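Local coordinates for protein fiber KNOB domain (Avirulent turkey hemorrhagic enteritis virus, PDB 4D63) that forms the trimeric head domain of an adenovirus fibre and binds sialic acid, probably serving in attachment of the virus to its host cell, at residues 81-86 / 96-101; 131-136 / 174-179. All blocks are in the same frame, centred on the assembly; numbering follows the deposited sequence.

Interaction 1: 81-86 / 96-101; sequences IDNIGV and KSIELR. With SIA (N-acetyl-alpha-neuraminic acid), chain B.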
loop_
_atom_site.group_PDB
_atom_site.type_symbol
_atom_site.label_atom_id
_atom_site.label_comp_id
_atom_site.label_asym_id
_atom_site.label_seq_id
_atom_site.Cartn_x
_atom_site.Cartn_y
_atom_site.Cartn_z
ATOM N N ILE A 81 8.525 -5.402 -13.251
ATOM C CA ILE A 81 9.781 -6.091 -12.950
ATOM C C ILE A 81 11.083 -5.382 -13.364
ATOM O O ILE A 81 12.164 -5.909 -13.093
ATOM C CB ILE A 81 9.812 -7.550 -13.515
ATOM C CG1 ILE A 81 9.833 -7.537 -15.057
ATOM C CG2 ILE A 81 8.647 -8.369 -12.955
ATOM C CD1 ILE A 81 10.018 -8.889 -15.704
ATOM N N ASP A 82 11.009 -4.215 -13.999
ATOM C CA ASP A 82 12.230 -3.475 -14.365
ATOM C C ASP A 82 13.068 -2.961 -13.180
ATOM O O ASP A 82 14.272 -2.761 -13.329
ATOM C CB ASP A 82 11.880 -2.291 -15.271
ATOM C CG ASP A 82 11.414 -2.738 -16.656
ATOM O OD1 ASP A 82 12.026 -3.693 -17.182
ATOM O OD2 ASP A 82 10.436 -2.153 -17.201
ATOM N N ASN A 83 12.452 -2.737 -12.020
ATOM C CA ASN A 83 13.155 -2.050 -10.934
ATOM C C ASN A 83 13.114 -2.840 -9.632
ATOM O O ASN A 83 12.930 -2.270 -8.557
ATOM C CB ASN A 83 12.558 -0.657 -10.700
ATOM C CG ASN A 83 11.150 -0.721 -10.118
ATOM O OD1 ASN A 83 10.404 -1.670 -10.389
ATOM N ND2 ASN A 83 10.788 0.267 -9.300
ATOM N N ILE A 84 13.337 -4.145 -9.715
ATOM C CA ILE A 84 13.475 -4.926 -8.498
ATOM C C ILE A 84 14.811 -4.555 -7.805
ATOM O O ILE A 84 15.883 -4.742 -8.362
ATOM C CB ILE A 84 13.290 -6.447 -8.761
ATOM C CG1 ILE A 84 11.909 -6.693 -9.392
ATOM C CG2 ILE A 84 13.413 -7.235 -7.455
ATOM C CD1 ILE A 84 11.741 -8.087 -9.930
ATOM N N GLY A 85 14.736 -3.969 -6.610
ATOM C CA GLY A 85 15.945 -3.578 -5.896
ATOM C C GLY A 85 16.701 -4.833 -5.447
ATOM O O GLY A 85 16.101 -5.907 -5.287
ATOM N N VAL A 86 18.008 -4.677 -5.229
ATOM C CA VAL A 86 18.915 -5.791 -4.890
ATOM C C VAL A 86 19.857 -5.360 -3.793
ATOM O O VAL A 86 20.275 -4.186 -3.742
ATOM C CB VAL A 86 19.857 -6.200 -6.067
ATOM C CG1 VAL A 86 19.145 -7.027 -7.104
ATOM C CG2 VAL A 86 20.466 -4.968 -6.742
ATOM N N LYS A 96 16.043 0.556 -7.495
ATOM C CA LYS A 96 16.085 0.834 -8.885
ATOM C C LYS A 96 14.847 1.662 -9.157
ATOM O O LYS A 96 13.874 1.593 -8.421
ATOM C CB LYS A 96 16.053 -0.460 -9.663
ATOM C CG LYS A 96 17.250 -1.372 -9.429
ATOM C CD LYS A 96 17.221 -2.521 -10.437
ATOM C CE LYS A 96 18.206 -3.647 -10.113
ATOM N NZ LYS A 96 19.611 -3.311 -10.484
ATOM N N SER A 97 14.897 2.437 -10.224
ATOM C CA SER A 97 13.818 3.332 -10.568
ATOM C C SER A 97 13.169 2.913 -11.857
ATOM O O SER A 97 13.884 2.581 -12.790
ATOM C CB SER A 97 14.395 4.720 -10.769
ATOM O OG SER A 97 14.860 5.203 -9.538
ATOM N N ILE A 98 11.832 2.951 -11.923
ATOM C CA ILE A 98 11.175 3.138 -13.222
ATOM C C ILE A 98 11.116 4.647 -13.508
ATOM O O ILE A 98 10.473 5.406 -12.796
ATOM C CB ILE A 98 9.753 2.562 -13.279
ATOM C CG1 ILE A 98 9.801 1.040 -13.099
ATOM C CG2 ILE A 98 9.096 2.935 -14.610
ATOM C CD1 ILE A 98 8.455 0.445 -12.754
ATOM N N GLU A 99 11.779 5.074 -14.557
ATOM C CA GLU A 99 11.948 6.486 -14.824
ATOM C C GLU A 99 10.968 6.928 -15.886
ATOM O O GLU A 99 10.974 6.404 -16.984
ATOM C CB GLU A 99 13.376 6.755 -15.299
ATOM C CG GLU A 99 14.427 6.298 -14.298
ATOM C CD GLU A 99 15.840 6.504 -14.793
ATOM O OE1 GLU A 99 16.073 6.265 -15.997
ATOM O OE2 GLU A 99 16.714 6.889 -13.978
ATOM N N LEU A 100 10.118 7.885 -15.541
ATOM C CA LEU A 100 9.140 8.417 -16.467
ATOM C C LEU A 100 9.373 9.914 -16.657
ATOM O O LEU A 100 9.411 10.676 -15.681
ATOM C CB LEU A 100 7.730 8.137 -15.933
ATOM C CG LEU A 100 7.382 6.644 -15.833
ATOM C CD1 LEU A 100 6.141 6.456 -14.967
ATOM C CD2 LEU A 100 7.183 6.027 -17.230
ATOM N N ARG A 101 9.565 10.324 -17.904
ATOM C CA ARG A 101 9.878 11.719 -18.238
ATOM C C ARG A 101 8.615 12.450 -18.631
ATOM O O ARG A 101 7.596 11.819 -18.858
ATOM C CB ARG A 101 10.873 11.765 -19.404
ATOM C CG ARG A 101 12.169 11.015 -19.123
ATOM C CD ARG A 101 13.330 11.412 -20.029
ATOM N NE ARG A 101 14.471 11.860 -19.218
ATOM C CZ ARG A 101 14.852 13.134 -19.052
ATOM N NH1 ARG A 101 14.230 14.144 -19.659
ATOM N NH2 ARG A 101 15.882 13.408 -18.270
HETATM C C1 SIA B . 21.706 -14.136 -4.205
HETATM C C2 SIA B . 21.186 -13.995 -5.631
HETATM C C3 SIA B . 19.667 -14.252 -5.704
HETATM C C4 SIA B . 18.839 -13.063 -5.197
HETATM C C5 SIA B . 19.253 -11.826 -5.981
HETATM C C6 SIA B . 20.749 -11.577 -5.730
HETATM C C7 SIA B . 21.323 -10.377 -6.484
HETATM C C8 SIA B . 22.864 -10.352 -6.503
HETATM C C9 SIA B . 23.446 -10.416 -7.919
HETATM C C10 SIA B . 17.688 -10.013 -6.523
HETATM C C11 SIA B . 16.692 -8.988 -6.029
HETATM N N5 SIA B . 18.363 -10.729 -5.620
HETATM O O1A SIA B . 20.976 -14.707 -3.360
HETATM O O1B SIA B . 22.851 -13.705 -3.916
HETATM O O2 SIA B . 21.911 -14.917 -6.477
HETATM O O4 SIA B . 17.414 -13.264 -5.345
HETATM O O6 SIA B . 21.475 -12.714 -6.198
HETATM O O7 SIA B . 20.807 -10.424 -7.827
HETATM O O8 SIA B . 23.387 -9.171 -5.886
HETATM O O9 SIA B . 24.834 -10.769 -7.854
HETATM O O10 SIA B . 17.854 -10.178 -7.709
HETATM O O HOH W 1 13.533 -0.876 -6.330
#
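Asn83 and Lys96 form the centre of this contact, and their polar links are few. The Asn83 side chain offers ND2 to Lys96 O, but at 3.5 Å this hydrogen bond is weak. ND2 has a stronger partner in Ser178 O of the same chain. Water 1 adds a second link. It donates to Asn83 O at 2.7 Å and accepts from Lys96 N at 3.1 Å, so it bridges the two backbones. Asp82 turns its carboxylate to Arg66 in a salt bridge.

The other direct contacts between the segments are made through carbon atoms. The side chains of Asn83 and Ile98 cross at about a right angle, with Asn83 CG 3.7 Å from Ile98 CG1. With chi1 at 69°, Asn83 CG sits between its own backbone N and carbonyl carbon, and the amide reaches Ile98. Lys96 CB packs on Asn83 CA. The rest of the lysine chain passes alongside the Ile84 carbonyl, where Ile84 O lies 3.1 Å from Lys96 CE. The lysine then bends at chi4, and NZ comes to 4.2 Å from Val86 CG2.

The segments are the two roots of a small hairpin, strands 86-87 and 93-94, in the head domain of the fibre. Segment 81-86 follows strand 75-80, and segment 96-101 runs into strand 98-101, the outermost of the main antiparallel sheet within this chain.

The ligand contacts belong to 81-86. The acetyl methyl C11 of the bound sialic acid lies 3.3 Å from Val86 CG1 and 3.2 Å from Gly85 O. Ile84 CG2 approaches the same methyl less closely. Met87 O, together with Glu125, Lys154 and Asn155 of the second subunit, hydrogen-bonds the sugar, which therefore sits between two chains.

Interaction 2: 131-136 / 174-179; sequences VQLEVI and IKIKSV
Glu134 and Lys175 exchange two backbone hydrogen bonds as an antiparallel hydrogen-bonded pair. Glu134 N gives to Lys175 O at 2.9 Å, and Lys175 N gives to Glu134 O at 2.8 Å. Gln132 O takes the next donor, Lys177 N, also at 2.9 Å.

Beyond Lys177 the backbone pairing gives way to a side chain. Ser178 OG accepts from Gln132 N at 3.1 Å and donates to Gln132 OE1 at 3.3 Å. The hydroxyl thus has a donor and an acceptor from one residue. It meets OE1 in the amide plane, on a lone pair, with a C=O...O angle of 107°. The other end of that amide, NE2, gives to Gln163 OE1 of the second subunit.

Glu134 and Lys175 share one face of the sheet, and Lys177 reaches Glu134 from just past the strand end. With chi1 at -174° the Glu134 chain swings away from its own N and runs extended. This brings OE1 to Lys177 NZ in a salt bridge of 3.4 Å whose hydrogen bond is weak. OE2 is held separately by Ser142 OG. Lys175 NZ leads away to a salt bridge with Glu99.

The other face is apolar. Leu133 CD2 sits 3.6 Å from Ile176 CG1, the two side chains lying side by side, and 3.7 Å from Ile174 CG2. Val135 packs more loosely on Ile174.

Strand 129-137 lies between 171-176 and 142-154 in the main sheet. Val131, Leu133 and Val135 pair through their backbones with 142-154. Strand 171-176 has strand 98-101 on its far side.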
loop_
_atom_site.group_PDB
_atom_site.type_symbol
_atom_site.label_atom_id
_atom_site.label_comp_id
_atom_site.label_asym_id
_atom_site.label_seq_id
_atom_site.Cartn_x
_atom_site.Cartn_y
_atom_site.Cartn_z
ATOM N N VAL A 131 3.365 4.283 -3.534
ATOM C CA VAL A 131 4.724 3.972 -3.962
ATOM C C VAL A 131 5.675 5.072 -3.484
ATOM O O VAL A 131 5.219 6.116 -3.021
ATOM C CB VAL A 131 4.828 3.832 -5.507
ATOM C CG1 VAL A 131 3.870 2.779 -6.001
ATOM C CG2 VAL A 131 4.563 5.153 -6.197
ATOM N N GLN A 132 6.979 4.811 -3.589
ATOM C CA GLN A 132 8.019 5.796 -3.297
ATOM C C GLN A 132 8.306 6.430 -4.601
ATOM O O GLN A 132 8.607 5.744 -5.550
ATOM C CB GLN A 132 9.332 5.175 -2.835
ATOM C CG GLN A 132 9.234 4.307 -1.636
ATOM C CD GLN A 132 10.428 3.382 -1.480
ATOM O OE1 GLN A 132 10.474 2.260 -2.027
ATOM N NE2 GLN A 132 11.389 3.831 -0.685
ATOM N N LEU A 133 8.188 7.744 -4.648
ATOM C CA LEU A 133 8.521 8.519 -5.824
ATOM C C LEU A 133 9.671 9.428 -5.540
ATOM O O LEU A 133 9.828 9.890 -4.435
ATOM C CB LEU A 133 7.400 9.460 -6.179
ATOM C CG LEU A 133 6.162 8.828 -6.736
ATOM C CD1 LEU A 133 5.276 9.997 -7.132
ATOM C CD2 LEU A 133 6.532 7.904 -7.901
ATOM N N GLU A 134 10.425 9.730 -6.574
ATOM C CA GLU A 134 11.295 10.859 -6.534
ATOM C C GLU A 134 10.900 11.679 -7.736
ATOM O O GLU A 134 10.842 11.173 -8.847
ATOM C CB GLU A 134 12.761 10.435 -6.584
ATOM C CG GLU A 134 13.695 11.607 -6.405
ATOM C CD GLU A 134 15.147 11.216 -6.281
ATOM O OE1 GLU A 134 15.493 10.028 -6.490
ATOM O OE2 GLU A 134 15.941 12.121 -5.969
ATOM N N VAL A 135 10.582 12.942 -7.484
ATOM C CA VAL A 135 10.051 13.853 -8.478
ATOM C C VAL A 135 11.161 14.856 -8.747
ATOM O O VAL A 135 11.547 15.589 -7.844
ATOM C CB VAL A 135 8.815 14.540 -7.905
ATOM C CG1 VAL A 135 8.375 15.677 -8.797
ATOM C CG2 VAL A 135 7.687 13.523 -7.741
ATOM N N ILE A 136 11.721 14.830 -9.959
ATOM C CA ILE A 136 12.843 15.700 -10.332
ATOM C C ILE A 136 12.286 16.929 -11.067
ATOM O O ILE A 136 11.623 16.772 -12.103
ATOM C CB ILE A 136 13.840 15.035 -11.330
ATOM C CG1 ILE A 136 14.127 13.567 -11.048
ATOM C CG2 ILE A 136 15.147 15.816 -11.385
ATOM C CD1 ILE A 136 14.692 13.321 -9.696
ATOM N N ILE A 174 9.712 11.682 -13.104
ATOM C CA ILE A 174 9.257 10.994 -11.926
ATOM C C ILE A 174 9.941 9.637 -11.946
ATOM O O ILE A 174 9.852 8.911 -12.954
ATOM C CB ILE A 174 7.715 10.835 -11.962
ATOM C CG1 ILE A 174 7.065 12.226 -11.921
ATOM C CG2 ILE A 174 7.210 10.014 -10.805
ATOM C CD1 ILE A 174 5.565 12.237 -12.089
ATOM N N LYS A 175 10.612 9.300 -10.849
ATOM C CA LYS A 175 11.148 7.953 -10.633
ATOM C C LYS A 175 10.312 7.172 -9.612
ATOM O O LYS A 175 10.098 7.630 -8.479
ATOM C CB LYS A 175 12.558 8.037 -10.091
ATOM C CG LYS A 175 13.565 8.743 -10.982
ATOM C CD LYS A 175 14.966 8.594 -10.395
ATOM C CE LYS A 175 15.995 9.352 -11.222
ATOM N NZ LYS A 175 17.126 8.481 -11.620
ATOM N N ILE A 176 9.801 6.020 -10.018
ATOM C CA ILE A 176 9.133 5.117 -9.098
ATOM C C ILE A 176 10.193 4.179 -8.574
ATOM O O ILE A 176 10.739 3.387 -9.326
ATOM C CB ILE A 176 8.007 4.329 -9.784
ATOM C CG1 ILE A 176 6.965 5.298 -10.342
ATOM C CG2 ILE A 176 7.358 3.338 -8.805
ATOM C CD1 ILE A 176 5.962 4.622 -11.225
ATOM N N LYS A 177 10.468 4.277 -7.271
ATOM C CA LYS A 177 11.557 3.545 -6.610
ATOM C C LYS A 177 11.105 2.274 -5.895
ATOM O O LYS A 177 11.927 1.559 -5.332
ATOM C CB LYS A 177 12.178 4.449 -5.552
ATOM C CG LYS A 177 12.616 5.769 -6.106
ATOM C CD LYS A 177 13.879 5.616 -6.906
ATOM C CE LYS A 177 14.829 6.773 -6.644
ATOM N NZ LYS A 177 15.092 6.967 -5.188
ATOM N N SER A 178 9.790 2.074 -5.880
ATOM C CA SER A 178 9.105 0.946 -5.275
ATOM C C SER A 178 8.897 -0.177 -6.281
ATOM O O SER A 178 8.677 0.092 -7.449
ATOM C CB SER A 178 7.674 1.393 -4.900
ATOM O OG SER A 178 7.606 1.811 -3.572
ATOM N N VAL A 179 8.858 -1.419 -5.795
ATOM C CA VAL A 179 8.412 -2.555 -6.592
ATOM C C VAL A 179 6.878 -2.633 -6.541
ATOM O O VAL A 179 6.276 -2.866 -5.468
ATOM C CB VAL A 179 9.011 -3.890 -6.085
ATOM C CG1 VAL A 179 8.561 -5.040 -6.987
ATOM C CG2 VAL A 179 10.519 -3.804 -6.054
#

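Overall arrangement
From the N terminus, the chain passes strand 75-80 and enters 81-86. Interaction 1 then closes a short loop of nine residues, the hairpin with strands 86-87 and 93-94, as the chain returns at 96-101. Interaction 2 opens later, at 131-136, and closes a longer excursion through strands 142-154 and 157-163 when 174-179 arrives. The two loops are in series and neither nest nor cross. The two contacts still touch, their centres about 8 Å apart. Strand 98-101 pairs with strand 171-176, Leu100 O probably accepting from Ile174 N. Asn83 ND2, probably hydrogen-bonded to Ser178 O, joins the 81-86 side of the hairpin base to the segment following strand 171-176. Both contacts touch the second subunit.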